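Local coordinates for DNA polymerase sliding clamp 2 (Sulfolobus tokodaii, PDB 3AIZ), which forms part of a ring-shaped sliding clamp that encircles DNA and tethers the polymerase and other processing proteins to it during replication, at residues 80-84 with 85-89; 20-23 with 24-28. All blocks are in the same frame, centred on the assembly; numbering follows the deposited sequence.

Contact 1: 80-84 with 85-89; sequences GKAKS and KSATV. With SO4 (sulfate ion), chain F.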
# COMPACT_ATOMS: atom_id res chain seq x y z
N GLY A 80 -21.11 -8.33 5.19
CA GLY A 80 -19.71 -7.93 5.23
C GLY A 80 -19.53 -6.56 5.85
O GLY A 80 -18.45 -6.21 6.32
N LYS A 81 -20.61 -5.78 5.86
CA LYS A 81 -20.59 -4.44 6.45
C LYS A 81 -20.59 -4.49 7.97
O LYS A 81 -20.73 -3.47 8.64
CB LYS A 81 -21.79 -3.62 5.96
CG LYS A 81 -21.82 -3.40 4.45
CD LYS A 81 -23.00 -2.53 4.05
CE LYS A 81 -23.07 -2.36 2.54
NZ LYS A 81 -21.83 -1.74 2.00
N ALA A 82 -20.45 -5.70 8.52
CA ALA A 82 -20.43 -5.88 9.97
C ALA A 82 -19.21 -5.20 10.58
O ALA A 82 -18.10 -5.72 10.50
CB ALA A 82 -20.45 -7.36 10.31
N LYS A 83 -19.43 -4.04 11.19
CA LYS A 83 -18.36 -3.28 11.82
C LYS A 83 -17.64 -4.11 12.89
O LYS A 83 -16.42 -4.06 13.02
CB LYS A 83 -18.90 -1.99 12.44
CG LYS A 83 -19.34 -0.95 11.43
CD LYS A 83 -18.16 -0.40 10.64
CE LYS A 83 -18.59 0.66 9.64
NZ LYS A 83 -19.54 0.11 8.63
N SER A 84 -18.42 -4.89 13.64
CA SER A 84 -17.87 -5.69 14.73
C SER A 84 -18.24 -7.17 14.58
O SER A 84 -19.07 -7.52 13.74
CB SER A 84 -18.36 -5.17 16.08
OG SER A 84 -17.85 -5.94 17.15
N LYS A 85 -17.61 -8.02 15.38
CA LYS A 85 -17.91 -9.44 15.38
C LYS A 85 -19.09 -9.73 16.30
O LYS A 85 -19.52 -10.88 16.44
CB LYS A 85 -16.69 -10.26 15.81
CG LYS A 85 -15.50 -10.13 14.88
CD LYS A 85 -14.33 -10.98 15.36
CE LYS A 85 -13.13 -10.83 14.43
NZ LYS A 85 -12.67 -9.42 14.34
N SER A 86 -19.62 -8.69 16.93
CA SER A 86 -20.76 -8.82 17.82
C SER A 86 -22.02 -8.26 17.19
O SER A 86 -23.05 -8.12 17.85
CB SER A 86 -20.48 -8.11 19.15
OG SER A 86 -19.35 -8.66 19.80
N ALA A 87 -21.94 -7.95 15.90
CA ALA A 87 -23.08 -7.39 15.17
C ALA A 87 -24.16 -8.44 14.96
O ALA A 87 -23.87 -9.58 14.60
CB ALA A 87 -22.63 -6.81 13.84
N THR A 88 -25.41 -8.05 15.18
CA THR A 88 -26.54 -8.95 14.99
C THR A 88 -27.19 -8.74 13.63
O THR A 88 -26.85 -7.80 12.91
CB THR A 88 -27.60 -8.78 16.10
OG1 THR A 88 -28.18 -7.48 16.01
CG2 THR A 88 -26.96 -8.96 17.47
N VAL A 89 -28.13 -9.61 13.28
CA VAL A 89 -28.83 -9.51 12.00
C VAL A 89 -30.32 -9.75 12.18
O VAL A 89 -30.73 -10.65 12.91
CB VAL A 89 -28.28 -10.53 10.98
CG1 VAL A 89 -29.13 -10.53 9.72
CG2 VAL A 89 -26.85 -10.21 10.64
S SO4 F . -14.26 -6.56 16.79
O1 SO4 F . -13.18 -7.48 17.14
O2 SO4 F . -15.17 -6.42 17.92
O3 SO4 F . -13.70 -5.26 16.44
O4 SO4 F . -14.99 -7.09 15.64

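Contact 2: 20-23 with 24-28; sequences LKVT and DEIIL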
# COMPACT_ATOMS: atom_id res chain seq x y z
N LEU A 20 -21.39 -24.37 -1.53
CA LEU A 20 -20.60 -24.79 -2.68
C LEU A 20 -21.40 -24.80 -3.98
O LEU A 20 -22.51 -25.32 -4.03
CB LEU A 20 -19.99 -26.17 -2.45
CG LEU A 20 -18.91 -26.27 -1.37
CD1 LEU A 20 -18.58 -27.72 -1.09
CD2 LEU A 20 -17.66 -25.50 -1.78
N LYS A 21 -20.82 -24.22 -5.03
CA LYS A 21 -21.45 -24.20 -6.35
C LYS A 21 -22.84 -23.57 -6.31
O LYS A 21 -23.65 -23.79 -7.21
CB LYS A 21 -21.54 -25.61 -6.94
CG LYS A 21 -20.19 -26.25 -7.23
CD LYS A 21 -20.37 -27.67 -7.76
CE LYS A 21 -19.03 -28.33 -8.05
NZ LYS A 21 -18.27 -27.62 -9.12
N VAL A 22 -23.11 -22.78 -5.28
CA VAL A 22 -24.40 -22.12 -5.14
C VAL A 22 -24.60 -21.07 -6.23
O VAL A 22 -23.73 -20.23 -6.45
CB VAL A 22 -24.59 -21.48 -3.76
CG1 VAL A 22 -23.61 -20.33 -3.56
CG2 VAL A 22 -26.02 -20.99 -3.59
N THR A 23 -25.74 -21.12 -6.90
CA THR A 23 -26.05 -20.15 -7.93
C THR A 23 -26.33 -18.79 -7.29
O THR A 23 -26.32 -18.66 -6.07
CB THR A 23 -27.26 -20.59 -8.79
OG1 THR A 23 -27.56 -19.59 -9.78
CG2 THR A 23 -28.48 -20.82 -7.92
N ASP A 24 -26.56 -17.77 -8.12
CA ASP A 24 -26.80 -16.42 -7.62
C ASP A 24 -28.08 -16.33 -6.80
O ASP A 24 -28.24 -15.40 -6.00
CB ASP A 24 -26.84 -15.42 -8.78
CG ASP A 24 -25.50 -15.25 -9.46
OD1 ASP A 24 -24.55 -15.97 -9.09
OD2 ASP A 24 -25.39 -14.39 -10.36
N GLU A 25 -28.98 -17.28 -6.99
CA GLU A 25 -30.27 -17.26 -6.31
C GLU A 25 -30.45 -18.45 -5.37
O GLU A 25 -30.14 -19.59 -5.73
CB GLU A 25 -31.41 -17.24 -7.33
CG GLU A 25 -31.29 -16.15 -8.39
CD GLU A 25 -31.71 -14.78 -7.88
OE1 GLU A 25 -32.62 -14.71 -7.02
OE2 GLU A 25 -31.13 -13.77 -8.34
N ILE A 26 -30.94 -18.19 -4.17
CA ILE A 26 -31.28 -19.25 -3.23
C ILE A 26 -32.68 -19.02 -2.67
O ILE A 26 -33.22 -17.93 -2.77
CB ILE A 26 -30.29 -19.34 -2.06
CG1 ILE A 26 -30.48 -18.16 -1.12
CG2 ILE A 26 -28.86 -19.41 -2.58
CD1 ILE A 26 -29.62 -18.23 0.13
N ILE A 27 -33.25 -20.06 -2.07
CA ILE A 27 -34.56 -19.95 -1.45
C ILE A 27 -34.47 -20.07 0.06
O ILE A 27 -34.24 -21.16 0.59
CB ILE A 27 -35.53 -21.01 -1.99
CG1 ILE A 27 -35.76 -20.82 -3.49
CG2 ILE A 27 -36.86 -20.95 -1.25
CD1 ILE A 27 -36.75 -21.79 -4.09
N LEU A 28 -34.64 -18.95 0.75
CA LEU A 28 -34.71 -18.95 2.21
C LEU A 28 -36.08 -19.43 2.66
O LEU A 28 -37.09 -18.81 2.36
CB LEU A 28 -34.45 -17.55 2.76
CG LEU A 28 -33.00 -17.09 2.92
CD1 LEU A 28 -32.96 -15.63 3.32
CD2 LEU A 28 -32.27 -17.95 3.95

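Contact 1: 80-84 with 85-89
The methyl of Ala82 faces the methyl of Ala87 across the turn, CB to CB at 4.2 Å, and this small apolar touch marks where the chain doubles back between helix 72-80 and strand 88-93. Ala87 CB also approaches the carbonyl O of Ser84 at 3.6 Å, so it sits on the inside of the bend, and it rests further on Ala9 and Val102. At the tip, Ser84 takes over. Its hydroxyl swings anti to the backbone N (chi1 179°), on the side of the onward chain, where OG accepts the backbone N-H of Ser86 at 3.3 Å with an N-H...O angle of 158°. A serine oxygen bonded to the N-H two residues on is the signature of an ST turn. The same OG donates to sulfate O2 at 2.8 Å, which gives the hydroxyl a second partner. Lys85 flanks the sulfate with both ends of the residue: its backbone N donates to O4 at 2.8 Å, bent to 130°, while its chain runs extended and then bends at the last torsion, bringing NZ to a weak bond with O1 at 3.4 Å. Lys106 adds another ammonium. The sulfate probably came from the crystallisation liquor, but a hydroxyl, a backbone N-H and two lysines gathered round it are consistent with a turn that can hold a small anion.

Contact 2: 20-23 with 24-28
Val22 has chi1 near 66°, which sets CG2 anti to its own backbone N, and Ile26, at chi1 72°, turns CG2 anti to its carbonyl carbon and back beside its N. These two branches point into the bend and meet, CG2 of Val22 to CG2 of Ile26 at 3.4 Å, while the side chains lie at a slant to one another. It is a methyl-to-methyl contact made by single branches four residues apart. Both side chains also reach Ile72 at the start of helix 72-80; Val22 touches Tyr39 as well, and Ile26 touches Ser37, so the pair packs against both that helix and strand 34-40. The bend they bridge leads from helix 9-16 into strand 25-30, a helix-to-strand connection of the sliding-clamp fold, in which helices pack against one face of the sheets. Just before the strand, Asp24 pairs with Ile72 through the backbone, and within it Ile26 pairs in the same way with Ile70 of the antiparallel strand 66-71. Thr23 lies on the more exposed outer part of the bend, with OG1 2.7 Å from the backbone N of Asp24. Its methyl CG2 comes close to the carbonyl O of Glu25, though how close is doubtful. The Asp24 side chain starts out from the bend, but its OD1 comes back to 3.8 Å from the carbonyl carbon of Thr23, and the side chain also touches Asn73. Glu25 reaches a weak, long ion pair with Lys69.

Overall arrangement
From the N terminus, the chain runs through strand 3-6 and helix 9-16 and then reaches contact 2, which closes the bend into strand 25-30. It continues through the antiparallel strands 34-40 and 46-53 to strand 66-71, the neighbour of 25-30, and helix 72-80; contact 1 then closes the bend into strand 88-93, which lies beside strand 3-6. The two contacts follow in series, neither nested nor crossed, and hold equivalent places, each joining a helix to the strand after it. The centres of contact 1 and contact 2 are about 22 Å apart, and the nearest atoms of contact 1 and contact 2 about 9 Å. Helix 72-80 links them: its start packs on contact 2, and contact 1 follows its end.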